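Local coordinates for protein with a SET domain within carboxy region (Cryptosporidium parvum, PDB 4LDG) that probably transfers methyl groups to a lysine of histone H4 through the SET domain held in this carboxy-terminal part of the protein, at residues A103-N108 with Y128-L133; G169-Q174 with E238-L243; Y193-K198 with F259-N264. All blocks are in the same frame, centred on the assembly; numbering follows the deposited sequence.

In the fold
From the N terminus, contact 1 comes first: the chain leaves helix 98-104, runs through the short strands 105-106 and 111-112, and returns along helix 121-134 to close a small loop, before contact 2 opens at strand 170-172. Before strand 240-247 closes contact 2, contact 3 has opened on strand 194-199, and contact 3 closes last, at 259-264, so the two long loops cross. Contact 2 joins the two three-stranded sheets, while contact 3 sets an edge strand of one sheet against the C-terminal turn. Leu-243 packs on Tyr-195 between contacts 2 and 3, and Ile-132 of contact 1 packs on Arg-242 of contact 2.

Contact 1 of 3, residues A103-N108 with Y128-L133; sequences ATIDMN and YKYCIL
Tyr-130 OH hydrogen-bonds to Ser-87 OG, while the side chain of Met-107 packs against the same end of the phenol. This is a Met-aromatic contact: in the conformer given, one of two built for Met-107, the sulfur SD stands 4.9 Å from the centroid of the Tyr-130 ring and 64° off its normal, an oblique approach. The still shorter approach of Met-107 SD to Tyr-130 OH depends on that choice of conformer and is doubtful. Tyr-130 reaches across because its CG lies anti to the backbone N (chi1 -172°), extending the phenol from helix 121-134 to the segment that follows helix 98-104. That segment has just left helical geometry at Ile-105 and enters an Asx turn, where Asp-106 OD2 accepts from Asn-108 N at 2.7 Å and also from Tyr-109 N. Helix 121-134 turns other side chains, among them Ile-132, onto strands 163-166, 240-247 and 230-237, so it packs between the 103-108 segment and the sheet those strands form. Lower on the ring, Ile-105 adds apolar packing: its CD1 lies 3.6 Å from Tyr-130 CD2 and, more loosely, 4.1 Å from Cys-131 SG.

Contact 2 of 3, residues G169-Q174 with E238-L243; sequences GNLITQ and ENTPRL
Leu-171 sets both of its methyl groups against the ring of Pro-241. Its CD2 comes to 3.7 Å from Pro-241 CD, while Leu-171 CD1 lies 4.0 Å from Pro-241 CG, so the isobutyl fork meets the CG-CD side of the pyrrolidine at a slant. A third group joins from the preceding residue: Thr-240 CG2 approaches Leu-171 CD2 to 4.0 Å, its methyl being placed anti to the backbone N by a chi1 of -70°. Side chains of strands 202-207 and 230-237 also pack here: Ile-206 on Leu-171, and Tyr-204, Val-234 and Met-236 on Pro-241. Further out, backbone bonds of the flanking residues fix each strand in its sheet: Asn-170 pairs with Asp-207 and Ile-172 with Cys-205, while Arg-242 pairs with Leu-235 and binds Glu-166 through a salt bridge from its NE. The contact therefore bridges the two antiparallel three-stranded sheets of the SET domain, near the start of strand 240-247, just after the chain turns back from strand 230-237. With carbon meeting carbon throughout and 100 Å² buried in all, the join rests on dispersion and the exclusion of water, and sets no direction as a hydrogen bond would.

Contact 3 of 3, residues Y193-K198 with F259-N264; sequences YMYYFK and FDYGDN
Tyr-195 and Phe-259 both have CG anti to the backbone N, with chi1 at -166° and 178°, and these extended side chains reach across from opposite directions until their ring ends meet. The meeting is edge to edge: Phe-259 CE2 lies near the plane of the Tyr-195 ring, 3.7 Å from Tyr-195 CE1, and Tyr-195 OH lies near the plane of the Phe-259 ring, 3.6 Å from Phe-259 CZ. Within 259-264, the Phe-259 edge points into the Tyr-261 face, with Phe-259 CD2 3.4 Å above the centre of the Tyr-261 ring; Tyr-195 CE1 is a looser 4.3 Å from Tyr-261 CD1. A type I turn from Asp-260 to Asp-263 shapes this segment, accompanied by an Asx turn in which Gly-262 N donates to Asp-260 OD1 from above the carboxylate plane. One water donates to Asp-260 O at 2.7 Å and accepts from Asp-263 N, with a weak link to Tyr-195 OH. The Phe-Asp-Tyr-Gly sequence matches the C-terminal SET signature, and Phe-259 pairs by its backbone with Asn-222 and Ser-224, consistent with the pseudoknot of SET domains. Chemically, the slightly positive C-H edge of Phe-259 faces the hydroxyl oxygen of Tyr-195, probably a mildly favourable contact of weak forces.

Contact 1 of 3, residues A103-N108 with Y128-L133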
ATOM      1  N   ALA A 103      17.462  -5.321 -10.370  1.00 40.12           N
ATOM      2  CA  ALA A 103      18.396  -4.908  -9.338  1.00 40.24           C
ATOM      3  C   ALA A 103      17.676  -4.224  -8.178  1.00 40.03           C
ATOM      4  O   ALA A 103      18.086  -4.355  -7.035  1.00 43.53           O
ATOM      5  CB  ALA A 103      19.435  -3.969  -9.901  1.00 39.62           C
ATOM      6  N   THR A 104      16.621  -3.483  -8.463  1.00 37.29           N
ATOM      7  CA  THR A 104      15.968  -2.705  -7.418  1.00 36.26           C
ATOM      8  C   THR A 104      15.080  -3.591  -6.562  1.00 36.82           C
ATOM      9  O   THR A 104      15.035  -3.428  -5.353  1.00 35.19           O
ATOM     10  CB  THR A 104      15.170  -1.557  -8.034  1.00 36.18           C
ATOM     11  OG1 THR A 104      16.080  -0.704  -8.755  1.00 35.45           O
ATOM     12  CG2 THR A 104      14.429  -0.755  -6.965  1.00 35.85           C
ATOM     13  N   ILE A 105      14.413  -4.557  -7.192  1.00 37.66           N
ATOM     14  CA  ILE A 105      13.467  -5.437  -6.520  1.00 40.07           C
ATOM     15  C   ILE A 105      13.950  -6.877  -6.557  1.00 44.13           C
ATOM     16  O   ILE A 105      14.345  -7.366  -7.628  1.00 46.22           O
ATOM     17  CB  ILE A 105      12.104  -5.368  -7.220  1.00 42.82           C
ATOM     18  CG1 ILE A 105      11.498  -3.992  -6.949  1.00 44.02           C
ATOM     19  CG2 ILE A 105      11.184  -6.489  -6.718  1.00 44.15           C
ATOM     20  CD1 ILE A 105      10.547  -3.539  -7.996  1.00 46.31           C
ATOM     21  N   ASP A 106      13.953  -7.536  -5.397  1.00 45.01           N
ATOM     22  CA  ASP A 106      14.311  -8.957  -5.313  1.00 47.34           C
ATOM     23  C   ASP A 106      13.052  -9.715  -5.619  1.00 48.20           C
ATOM     24  O   ASP A 106      12.113  -9.678  -4.827  1.00 46.20           O
ATOM     25  CB  ASP A 106      14.783  -9.302  -3.907  1.00 49.44           C
ATOM     26  CG  ASP A 106      15.208 -10.770  -3.764  1.00 55.47           C
ATOM     27  OD1 ASP A 106      16.363 -10.997  -3.307  1.00 52.23           O
ATOM     28  OD2 ASP A 106      14.387 -11.677  -4.102  1.00 54.92           O
ATOM     29  N   MET A 107      13.054 -10.404  -6.755  0.50 50.94           N
ATOM     30  CA  MET A 107      11.887 -11.132  -7.242  0.50 53.80           C
ATOM     31  C   MET A 107      11.624 -12.444  -6.496  0.50 55.05           C
ATOM     32  O   MET A 107      10.541 -13.015  -6.611  0.50 56.82           O
ATOM     33  CB  MET A 107      12.032 -11.393  -8.745  0.50 57.44           C
ATOM     34  CG  MET A 107      11.146 -10.514  -9.638  0.50 57.74           C
ATOM     35  SD  MET A 107      11.615  -8.778  -9.786  0.50 58.48           S
ATOM     36  CE  MET A 107      12.446  -8.776 -11.356  0.50 58.60           C
ATOM     37  N   ASN A 108      12.593 -12.914  -5.720  1.00 55.26           N
ATOM     38  CA  ASN A 108      12.422 -14.146  -4.966  1.00 60.44           C
ATOM     39  C   ASN A 108      11.615 -13.848  -3.701  1.00 59.27           C
ATOM     40  O   ASN A 108      10.672 -14.571  -3.372  1.00 60.90           O
ATOM     41  CB  ASN A 108      13.769 -14.826  -4.659  1.00 68.38           C
ATOM     42  CG  ASN A 108      14.589 -15.085  -5.920  1.00 73.32           C
ATOM     43  OD1 ASN A 108      14.100 -15.688  -6.882  1.00 78.78           O
ATOM     44  ND2 ASN A 108      15.828 -14.598  -5.938  1.00 74.68           N
ATOM     45  N   TYR A 128       7.111   1.961  -9.092  1.00 29.79           N
ATOM     46  CA  TYR A 128       5.769   1.934  -8.527  1.00 29.54           C
ATOM     47  C   TYR A 128       4.800   1.108  -9.364  1.00 30.79           C
ATOM     48  O   TYR A 128       4.086   0.238  -8.858  1.00 29.89           O
ATOM     49  CB  TYR A 128       5.254   3.384  -8.390  1.00 29.49           C
ATOM     50  CG  TYR A 128       6.001   4.216  -7.350  1.00 28.12           C
ATOM     51  CD1 TYR A 128       6.599   3.634  -6.248  1.00 26.13           C
ATOM     52  CD2 TYR A 128       6.081   5.586  -7.471  1.00 29.70           C
ATOM     53  CE1 TYR A 128       7.238   4.390  -5.308  1.00 26.44           C
ATOM     54  CE2 TYR A 128       6.747   6.357  -6.537  1.00 29.15           C
ATOM     55  CZ  TYR A 128       7.305   5.752  -5.440  1.00 28.28           C
ATOM     56  OH  TYR A 128       7.985   6.525  -4.491  1.00 30.16           O
ATOM     57  N   LYS A 129       4.803   1.378 -10.655  1.00 31.71           N
ATOM     58  CA  LYS A 129       4.018   0.615 -11.609  1.00 34.08           C
ATOM     59  C   LYS A 129       4.327  -0.871 -11.489  1.00 34.10           C
ATOM     60  O   LYS A 129       3.416  -1.702 -11.424  1.00 34.23           O
ATOM     61  CB  LYS A 129       4.297   1.115 -13.025  1.00 35.56           C
ATOM     62  CG  LYS A 129       3.487   0.412 -14.098  1.00 39.41           C
ATOM     63  CD  LYS A 129       3.459   1.179 -15.417  1.00 42.27           C
ATOM     64  CE  LYS A 129       2.847   0.294 -16.479  1.00 47.74           C
ATOM     65  NZ  LYS A 129       2.442   1.000 -17.741  1.00 51.73           N
ATOM     66  N   TYR A 130       5.607  -1.215 -11.424  1.00 33.11           N
ATOM     67  CA  TYR A 130       5.966  -2.616 -11.270  1.00 33.47           C
ATOM     68  C   TYR A 130       5.427  -3.206  -9.966  1.00 31.75           C
ATOM     69  O   TYR A 130       4.933  -4.321  -9.959  1.00 31.46           O
ATOM     70  CB  TYR A 130       7.484  -2.807 -11.359  1.00 34.83           C
ATOM     71  CG  TYR A 130       7.917  -4.261 -11.405  1.00 36.83           C
ATOM     72  CD1 TYR A 130       8.064  -4.937 -12.629  1.00 38.38           C
ATOM     73  CD2 TYR A 130       8.182  -4.954 -10.243  1.00 38.95           C
ATOM     74  CE1 TYR A 130       8.473  -6.246 -12.682  1.00 39.38           C
ATOM     75  CE2 TYR A 130       8.575  -6.280 -10.274  1.00 42.86           C
ATOM     76  CZ  TYR A 130       8.712  -6.925 -11.498  1.00 45.44           C
ATOM     77  OH  TYR A 130       9.100  -8.244 -11.517  1.00 51.82           O
ATOM     78  N   CYS A 131       5.565  -2.493  -8.850  1.00 32.09           N
ATOM     79  CA  CYS A 131       5.056  -3.012  -7.548  1.00 33.13           C
ATOM     80  C   CYS A 131       3.524  -3.153  -7.549  1.00 32.64           C
ATOM     81  O   CYS A 131       2.967  -4.132  -7.048  1.00 31.81           O
ATOM     82  CB  CYS A 131       5.465  -2.109  -6.406  1.00 33.84           C
ATOM     83  SG  CYS A 131       7.239  -1.927  -6.156  1.00 35.41           S
ATOM     84  N   ILE A 132       2.843  -2.186  -8.142  1.00 33.34           N
ATOM     85  CA  ILE A 132       1.392  -2.246  -8.193  1.00 34.85           C
ATOM     86  C   ILE A 132       0.931  -3.510  -8.912  1.00 35.30           C
ATOM     87  O   ILE A 132       0.072  -4.232  -8.421  1.00 31.49           O
ATOM     88  CB  ILE A 132       0.787  -1.013  -8.878  1.00 36.79           C
ATOM     89  CG1 ILE A 132       0.937   0.186  -7.963  1.00 38.56           C
ATOM     90  CG2 ILE A 132      -0.706  -1.242  -9.132  1.00 39.74           C
ATOM     91  CD1 ILE A 132       0.588   1.503  -8.606  1.00 40.92           C
ATOM     92  N   LEU A 133       1.517  -3.776 -10.080  1.00 35.50           N
ATOM     93  CA  LEU A 133       1.023  -4.845 -10.954  1.00 35.13           C
ATOM     94  C   LEU A 133       1.523  -6.234 -10.574  1.00 35.70           C
ATOM     95  O   LEU A 133       0.854  -7.208 -10.870  1.00 36.66           O
ATOM     96  CB  LEU A 133       1.366  -4.536 -12.409  1.00 35.94           C
ATOM     97  CG  LEU A 133       0.561  -3.384 -13.014  1.00 35.62           C
ATOM     98  CD1 LEU A 133       1.144  -2.942 -14.322  1.00 33.85           C
ATOM     99  CD2 LEU A 133      -0.897  -3.775 -13.203  1.00 38.04           C
TER

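Contact 2 of 3, residues G169-Q174 with E238-L243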
ATOM      1  N   GLY A 169      -9.820  -1.484  -3.183  1.00 41.07           N
ATOM      2  CA  GLY A 169     -11.254  -1.475  -2.867  1.00 42.34           C
ATOM      3  C   GLY A 169     -11.983  -1.574  -4.173  1.00 43.14           C
ATOM      4  O   GLY A 169     -11.344  -1.855  -5.159  1.00 40.19           O
ATOM      5  N   ASN A 170     -13.298  -1.334  -4.182  1.00 46.10           N
ATOM      6  CA  ASN A 170     -14.057  -1.182  -5.423  1.00 47.98           C
ATOM      7  C   ASN A 170     -14.005   0.261  -5.885  1.00 46.54           C
ATOM      8  O   ASN A 170     -14.381   1.184  -5.150  1.00 44.52           O
ATOM      9  CB  ASN A 170     -15.533  -1.571  -5.239  1.00 55.50           C
ATOM     10  CG  ASN A 170     -15.708  -2.982  -4.716  1.00 62.12           C
ATOM     11  OD1 ASN A 170     -15.008  -3.906  -5.138  1.00 68.24           O
ATOM     12  ND2 ASN A 170     -16.653  -3.161  -3.790  1.00 66.39           N
ATOM     13  N   LEU A 171     -13.583   0.449  -7.123  1.00 46.55           N
ATOM     14  CA  LEU A 171     -13.418   1.762  -7.682  1.00 47.59           C
ATOM     15  C   LEU A 171     -14.765   2.206  -8.176  1.00 50.26           C
ATOM     16  O   LEU A 171     -15.424   1.469  -8.890  1.00 55.68           O
ATOM     17  CB  LEU A 171     -12.421   1.733  -8.837  1.00 47.78           C
ATOM     18  CG  LEU A 171     -12.240   3.085  -9.537  1.00 50.57           C
ATOM     19  CD1 LEU A 171     -11.512   4.076  -8.637  1.00 46.89           C
ATOM     20  CD2 LEU A 171     -11.517   2.928 -10.873  1.00 53.10           C
ATOM     21  N   ILE A 172     -15.184   3.410  -7.807  1.00 49.37           N
ATOM     22  CA  ILE A 172     -16.482   3.891  -8.226  1.00 51.93           C
ATOM     23  C   ILE A 172     -16.272   5.133  -9.038  1.00 53.93           C
ATOM     24  O   ILE A 172     -15.606   6.060  -8.595  1.00 57.28           O
ATOM     25  CB  ILE A 172     -17.408   4.151  -7.030  1.00 51.77           C
ATOM     26  CG1 ILE A 172     -17.832   2.804  -6.426  1.00 52.47           C
ATOM     27  CG2 ILE A 172     -18.631   4.964  -7.450  1.00 51.79           C
ATOM     28  CD1 ILE A 172     -18.218   2.909  -4.970  1.00 50.72           C
ATOM     29  N   THR A 173     -16.848   5.139 -10.230  1.00 57.05           N
ATOM     30  CA  THR A 173     -16.616   6.204 -11.193  1.00 62.19           C
ATOM     31  C   THR A 173     -17.807   7.162 -11.276  1.00 64.89           C
ATOM     32  O   THR A 173     -17.633   8.299 -11.693  1.00 66.74           O
ATOM     33  CB  THR A 173     -16.230   5.616 -12.581  1.00 64.15           C
ATOM     34  OG1 THR A 173     -17.208   4.670 -13.016  1.00 65.73           O
ATOM     35  CG2 THR A 173     -14.896   4.868 -12.494  1.00 63.99           C
ATOM     36  N   GLN A 174     -19.001   6.699 -10.883  1.00 66.15           N
ATOM     37  CA  GLN A 174     -20.201   7.544 -10.800  1.00 66.42           C
ATOM     38  C   GLN A 174     -20.393   7.980  -9.336  1.00 64.94           C
ATOM     39  O   GLN A 174     -20.688   7.155  -8.466  1.00 63.30           O
ATOM     40  CB  GLN A 174     -21.436   6.780 -11.316  1.00 69.74           C
ATOM     41  CG  GLN A 174     -21.561   6.713 -12.849  1.00 74.06           C
ATOM     42  N   GLU A 238      -3.756   1.184 -17.491  0.50 47.90           N
ATOM     43  CA  GLU A 238      -4.829   0.575 -18.270  0.50 50.08           C
ATOM     44  C   GLU A 238      -6.182   1.277 -18.016  0.50 50.19           C
ATOM     45  O   GLU A 238      -7.216   0.640 -17.832  0.50 49.92           O
ATOM     46  CB  GLU A 238      -4.869  -0.938 -18.003  0.50 51.18           C
ATOM     47  CG  GLU A 238      -3.659  -1.673 -18.587  0.50 51.52           C
ATOM     48  CD  GLU A 238      -3.588  -3.155 -18.209  0.50 53.64           C
ATOM     49  OE1 GLU A 238      -2.952  -3.495 -17.168  0.50 51.83           O
ATOM     50  OE2 GLU A 238      -4.146  -3.982 -18.971  0.50 52.28           O
ATOM     51  N   ASN A 239      -6.121   2.607 -17.994  0.50 50.98           N
ATOM     52  CA  ASN A 239      -7.290   3.494 -17.941  0.50 52.88           C
ATOM     53  C   ASN A 239      -7.941   3.680 -16.571  0.50 52.32           C
ATOM     54  O   ASN A 239      -8.963   4.348 -16.447  0.50 52.05           O
ATOM     55  CB  ASN A 239      -8.329   3.053 -18.968  0.50 55.17           C
ATOM     56  CG  ASN A 239      -8.063   3.654 -20.326  0.50 57.52           C
ATOM     57  OD1 ASN A 239      -7.105   3.284 -20.999  0.50 56.65           O
ATOM     58  ND2 ASN A 239      -8.886   4.620 -20.716  0.50 60.14           N
ATOM     59  N   THR A 240      -7.302   3.111 -15.559  1.00 52.71           N
ATOM     60  CA  THR A 240      -7.847   2.939 -14.214  1.00 48.63           C
ATOM     61  C   THR A 240      -6.863   3.544 -13.198  1.00 45.16           C
ATOM     62  O   THR A 240      -5.665   3.204 -13.187  1.00 41.34           O
ATOM     63  CB  THR A 240      -7.982   1.440 -13.948  1.00 50.54           C
ATOM     64  OG1 THR A 240      -9.027   0.935 -14.775  1.00 59.39           O
ATOM     65  CG2 THR A 240      -8.301   1.124 -12.489  1.00 53.03           C
ATOM     66  N   PRO A 241      -7.337   4.476 -12.368  1.00 43.48           N
ATOM     67  CA  PRO A 241      -6.428   5.008 -11.368  1.00 39.93           C
ATOM     68  C   PRO A 241      -6.157   3.948 -10.340  1.00 36.08           C
ATOM     69  O   PRO A 241      -7.079   3.251  -9.952  1.00 36.57           O
ATOM     70  CB  PRO A 241      -7.227   6.140 -10.735  1.00 43.15           C
ATOM     71  CG  PRO A 241      -8.649   5.716 -10.885  1.00 45.53           C
ATOM     72  CD  PRO A 241      -8.705   5.003 -12.212  1.00 46.14           C
ATOM     73  N   ARG A 242      -4.896   3.827  -9.935  1.00 33.98           N
ATOM     74  CA  ARG A 242      -4.463   2.963  -8.848  1.00 33.38           C
ATOM     75  C   ARG A 242      -3.845   3.845  -7.787  1.00 33.93           C
ATOM     76  O   ARG A 242      -2.808   4.529  -8.038  1.00 31.54           O
ATOM     77  CB  ARG A 242      -3.416   1.959  -9.333  1.00 34.29           C
ATOM     78  CG  ARG A 242      -3.826   1.233 -10.614  1.00 36.39           C
ATOM     79  CD  ARG A 242      -5.020   0.322 -10.393  1.00 36.20           C
ATOM     80  NE  ARG A 242      -4.621  -0.775  -9.515  1.00 36.63           N
ATOM     81  CZ  ARG A 242      -4.178  -1.960  -9.922  1.00 38.60           C
ATOM     82  NH1 ARG A 242      -4.069  -2.253 -11.225  1.00 42.71           N
ATOM     83  NH2 ARG A 242      -3.819  -2.860  -9.024  1.00 38.54           N
ATOM     84  N   LEU A 243      -4.453   3.806  -6.596  1.00 33.98           N
ATOM     85  CA  LEU A 243      -4.080   4.702  -5.509  1.00 32.87           C
ATOM     86  C   LEU A 243      -3.221   3.921  -4.524  1.00 30.77           C
ATOM     87  O   LEU A 243      -3.587   2.796  -4.113  1.00 28.85           O
ATOM     88  CB  LEU A 243      -5.354   5.230  -4.829  1.00 36.31           C
ATOM     89  CG  LEU A 243      -5.288   6.136  -3.580  1.00 37.92           C
ATOM     90  CD1 LEU A 243      -4.698   7.503  -3.920  1.00 37.11           C
ATOM     91  CD2 LEU A 243      -6.680   6.294  -2.987  1.00 38.07           C
TER

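Contact 3 of 3, residues Y193-K198 with F259-N264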
ATOM      1  N   TYR A 193     -15.148   2.817   4.838  1.00 46.81           N
ATOM      2  CA  TYR A 193     -13.765   3.048   4.472  1.00 46.79           C
ATOM      3  C   TYR A 193     -13.769   3.465   3.013  1.00 44.18           C
ATOM      4  O   TYR A 193     -13.478   2.665   2.131  1.00 43.92           O
ATOM      5  CB  TYR A 193     -12.937   1.767   4.641  1.00 49.07           C
ATOM      6  CG  TYR A 193     -12.752   1.246   6.064  1.00 53.02           C
ATOM      7  CD1 TYR A 193     -11.576   1.475   6.758  1.00 55.28           C
ATOM      8  CD2 TYR A 193     -13.730   0.483   6.691  1.00 60.73           C
ATOM      9  CE1 TYR A 193     -11.377   0.978   8.037  1.00 59.10           C
ATOM     10  CE2 TYR A 193     -13.547  -0.008   7.982  1.00 63.54           C
ATOM     11  CZ  TYR A 193     -12.362   0.240   8.644  1.00 61.20           C
ATOM     12  OH  TYR A 193     -12.164  -0.246   9.916  1.00 69.04           O
ATOM     13  N   MET A 194     -14.131   4.711   2.756  1.00 42.09           N
ATOM     14  CA  MET A 194     -14.227   5.203   1.399  1.00 40.70           C
ATOM     15  C   MET A 194     -13.237   6.320   1.228  1.00 37.70           C
ATOM     16  O   MET A 194     -13.021   7.133   2.139  1.00 36.27           O
ATOM     17  CB  MET A 194     -15.638   5.695   1.078  1.00 43.64           C
ATOM     18  CG  MET A 194     -16.698   4.620   1.181  1.00 48.24           C
ATOM     19  SD  MET A 194     -18.379   5.127   0.728  1.00 56.99           S
ATOM     20  CE  MET A 194     -18.249   5.443  -1.015  1.00 56.02           C
ATOM     21  N   TYR A 195     -12.635   6.360   0.049  1.00 36.00           N
ATOM     22  CA  TYR A 195     -11.634   7.357  -0.245  1.00 35.28           C
ATOM     23  C   TYR A 195     -11.982   8.065  -1.556  1.00 34.08           C
ATOM     24  O   TYR A 195     -11.776   7.519  -2.660  1.00 32.52           O
ATOM     25  CB  TYR A 195     -10.259   6.701  -0.311  1.00 35.42           C
ATOM     26  CG  TYR A 195      -9.152   7.689  -0.287  1.00 37.24           C
ATOM     27  CD1 TYR A 195      -8.403   7.868   0.849  1.00 43.53           C
ATOM     28  CD2 TYR A 195      -8.883   8.494  -1.375  1.00 38.17           C
ATOM     29  CE1 TYR A 195      -7.394   8.807   0.886  1.00 48.32           C
ATOM     30  CE2 TYR A 195      -7.875   9.429  -1.344  1.00 38.82           C
ATOM     31  CZ  TYR A 195      -7.144   9.599  -0.211  1.00 43.23           C
ATOM     32  OH  TYR A 195      -6.126  10.529  -0.147  1.00 45.50           O
ATOM     33  N   TYR A 196     -12.499   9.280  -1.415  1.00 34.58           N
ATOM     34  CA  TYR A 196     -12.728  10.205  -2.546  1.00 36.94           C
ATOM     35  C   TYR A 196     -11.428  10.917  -2.895  1.00 37.62           C
ATOM     36  O   TYR A 196     -10.760  11.424  -1.997  1.00 38.23           O
ATOM     37  CB  TYR A 196     -13.780  11.285  -2.212  1.00 38.60           C
ATOM     38  CG  TYR A 196     -15.200  10.754  -1.991  1.00 41.03           C
ATOM     39  CD1 TYR A 196     -16.049  10.479  -3.070  1.00 42.93           C
ATOM     40  CD2 TYR A 196     -15.686  10.506  -0.719  1.00 42.01           C
ATOM     41  CE1 TYR A 196     -17.331   9.977  -2.881  1.00 43.82           C
ATOM     42  CE2 TYR A 196     -16.983  10.024  -0.527  1.00 44.12           C
ATOM     43  CZ  TYR A 196     -17.800   9.761  -1.616  1.00 44.66           C
ATOM     44  OH  TYR A 196     -19.090   9.278  -1.434  1.00 47.60           O
ATOM     45  N   PHE A 197     -11.127  10.981  -4.196  1.00 37.19           N
ATOM     46  CA  PHE A 197      -9.975  11.690  -4.755  1.00 39.61           C
ATOM     47  C   PHE A 197     -10.228  12.114  -6.205  1.00 43.67           C
ATOM     48  O   PHE A 197     -11.161  11.635  -6.877  1.00 43.64           O
ATOM     49  CB  PHE A 197      -8.683  10.836  -4.711  1.00 37.70           C
ATOM     50  CG  PHE A 197      -8.743   9.566  -5.529  1.00 35.81           C
ATOM     51  CD1 PHE A 197      -8.085   9.470  -6.752  1.00 38.48           C
ATOM     52  CD2 PHE A 197      -9.434   8.459  -5.067  1.00 35.39           C
ATOM     53  CE1 PHE A 197      -8.123   8.304  -7.490  1.00 36.91           C
ATOM     54  CE2 PHE A 197      -9.508   7.296  -5.807  1.00 35.23           C
ATOM     55  CZ  PHE A 197      -8.840   7.214  -7.023  1.00 36.59           C
ATOM     56  N   LYS A 198      -9.391  13.032  -6.669  1.00 47.48           N
ATOM     57  CA  LYS A 198      -9.390  13.478  -8.054  1.00 52.28           C
ATOM     58  C   LYS A 198      -8.084  13.029  -8.718  1.00 52.08           C
ATOM     59  O   LYS A 198      -6.997  13.238  -8.166  1.00 52.14           O
ATOM     60  CB  LYS A 198      -9.507  14.999  -8.101  1.00 58.05           C
ATOM     61  CG  LYS A 198      -9.780  15.570  -9.492  1.00 67.42           C
ATOM     62  CD  LYS A 198      -9.775  17.105  -9.477  1.00 73.66           C
ATOM     63  CE  LYS A 198     -10.837  17.710 -10.398  1.00 78.62           C
ATOM     64  NZ  LYS A 198     -12.219  17.649  -9.818  1.00 77.32           N
ATOM     65  N   PHE A 259      -1.404   8.429   8.250  1.00 36.62           N
ATOM     66  CA  PHE A 259      -1.748   9.135   7.064  1.00 35.02           C
ATOM     67  C   PHE A 259      -2.678  10.295   7.420  1.00 36.71           C
ATOM     68  O   PHE A 259      -3.598  10.139   8.222  1.00 36.02           O
ATOM     69  CB  PHE A 259      -2.465   8.170   6.108  1.00 34.21           C
ATOM     70  CG  PHE A 259      -2.916   8.810   4.849  1.00 35.03           C
ATOM     71  CD1 PHE A 259      -1.997   9.375   3.982  1.00 36.02           C
ATOM     72  CD2 PHE A 259      -4.256   8.875   4.530  1.00 35.63           C
ATOM     73  CE1 PHE A 259      -2.428  10.012   2.812  1.00 38.22           C
ATOM     74  CE2 PHE A 259      -4.683   9.483   3.365  1.00 36.05           C
ATOM     75  CZ  PHE A 259      -3.769  10.040   2.494  1.00 36.06           C
ATOM     76  N   ASP A 260      -2.449  11.449   6.802  1.00 36.28           N
ATOM     77  CA  ASP A 260      -3.338  12.585   6.944  1.00 36.63           C
ATOM     78  C   ASP A 260      -4.435  12.456   5.913  1.00 33.76           C
ATOM     79  O   ASP A 260      -4.222  12.753   4.748  1.00 36.79           O
ATOM     80  CB  ASP A 260      -2.580  13.887   6.722  1.00 39.27           C
ATOM     81  CG  ASP A 260      -3.478  15.112   6.834  1.00 41.76           C
ATOM     82  OD1 ASP A 260      -4.686  14.942   7.046  1.00 44.53           O
ATOM     83  OD2 ASP A 260      -2.977  16.248   6.717  1.00 45.51           O
ATOM     84  N   TYR A 261      -5.602  11.983   6.326  1.00 39.62           N
ATOM     85  CA  TYR A 261      -6.735  11.846   5.426  1.00 36.17           C
ATOM     86  C   TYR A 261      -7.428  13.149   5.055  1.00 39.91           C
ATOM     87  O   TYR A 261      -8.426  13.108   4.348  1.00 41.17           O
ATOM     88  CB  TYR A 261      -7.776  10.921   6.006  1.00 33.77           C
ATOM     89  CG  TYR A 261      -7.414   9.446   6.073  1.00 32.69           C
ATOM     90  CD1 TYR A 261      -7.860   8.556   5.104  1.00 32.85           C
ATOM     91  CD2 TYR A 261      -6.676   8.933   7.127  1.00 32.19           C
ATOM     92  CE1 TYR A 261      -7.570   7.197   5.179  1.00 33.78           C
ATOM     93  CE2 TYR A 261      -6.394   7.589   7.203  1.00 33.62           C
ATOM     94  CZ  TYR A 261      -6.850   6.716   6.217  1.00 33.79           C
ATOM     95  OH  TYR A 261      -6.553   5.370   6.269  1.00 35.41           O
ATOM     96  N   GLY A 262      -6.927  14.302   5.499  1.00 44.62           N
ATOM     97  CA  GLY A 262      -7.613  15.573   5.246  1.00 49.87           C
ATOM     98  C   GLY A 262      -7.100  16.411   4.085  1.00 55.79           C
ATOM     99  O   GLY A 262      -7.617  17.494   3.816  1.00 57.34           O
ATOM    100  N   ASP A 263      -6.089  15.929   3.380  1.00 65.67           N
ATOM    101  CA  ASP A 263      -5.509  16.727   2.300  1.00 77.65           C
ATOM    102  C   ASP A 263      -6.526  16.828   1.158  1.00 84.14           C
ATOM    103  O   ASP A 263      -6.858  15.818   0.534  1.00 85.16           O
ATOM    104  CB  ASP A 263      -4.187  16.122   1.820  1.00 79.75           C
ATOM    105  CG  ASP A 263      -3.340  17.110   1.045  1.00 86.93           C
ATOM    106  OD1 ASP A 263      -3.907  17.970   0.328  1.00 91.16           O
ATOM    107  OD2 ASP A 263      -2.101  17.023   1.155  1.00 90.08           O
ATOM    108  N   ASN A 264      -7.033  18.042   0.915  1.00 93.04           N
ATOM    109  CA  ASN A 264      -8.067  18.281  -0.109  1.00 96.90           C
ATOM    110  C   ASN A 264      -7.528  18.532  -1.534  1.00101.49           C
ATOM    111  O   ASN A 264      -8.316  18.703  -2.465  1.00103.62           O
ATOM    112  CB  ASN A 264      -8.972  19.450   0.313  1.00 97.28           C
TER
HETATM  113  O   HOH W   1      -5.651  12.824   2.429  1.00 49.44           O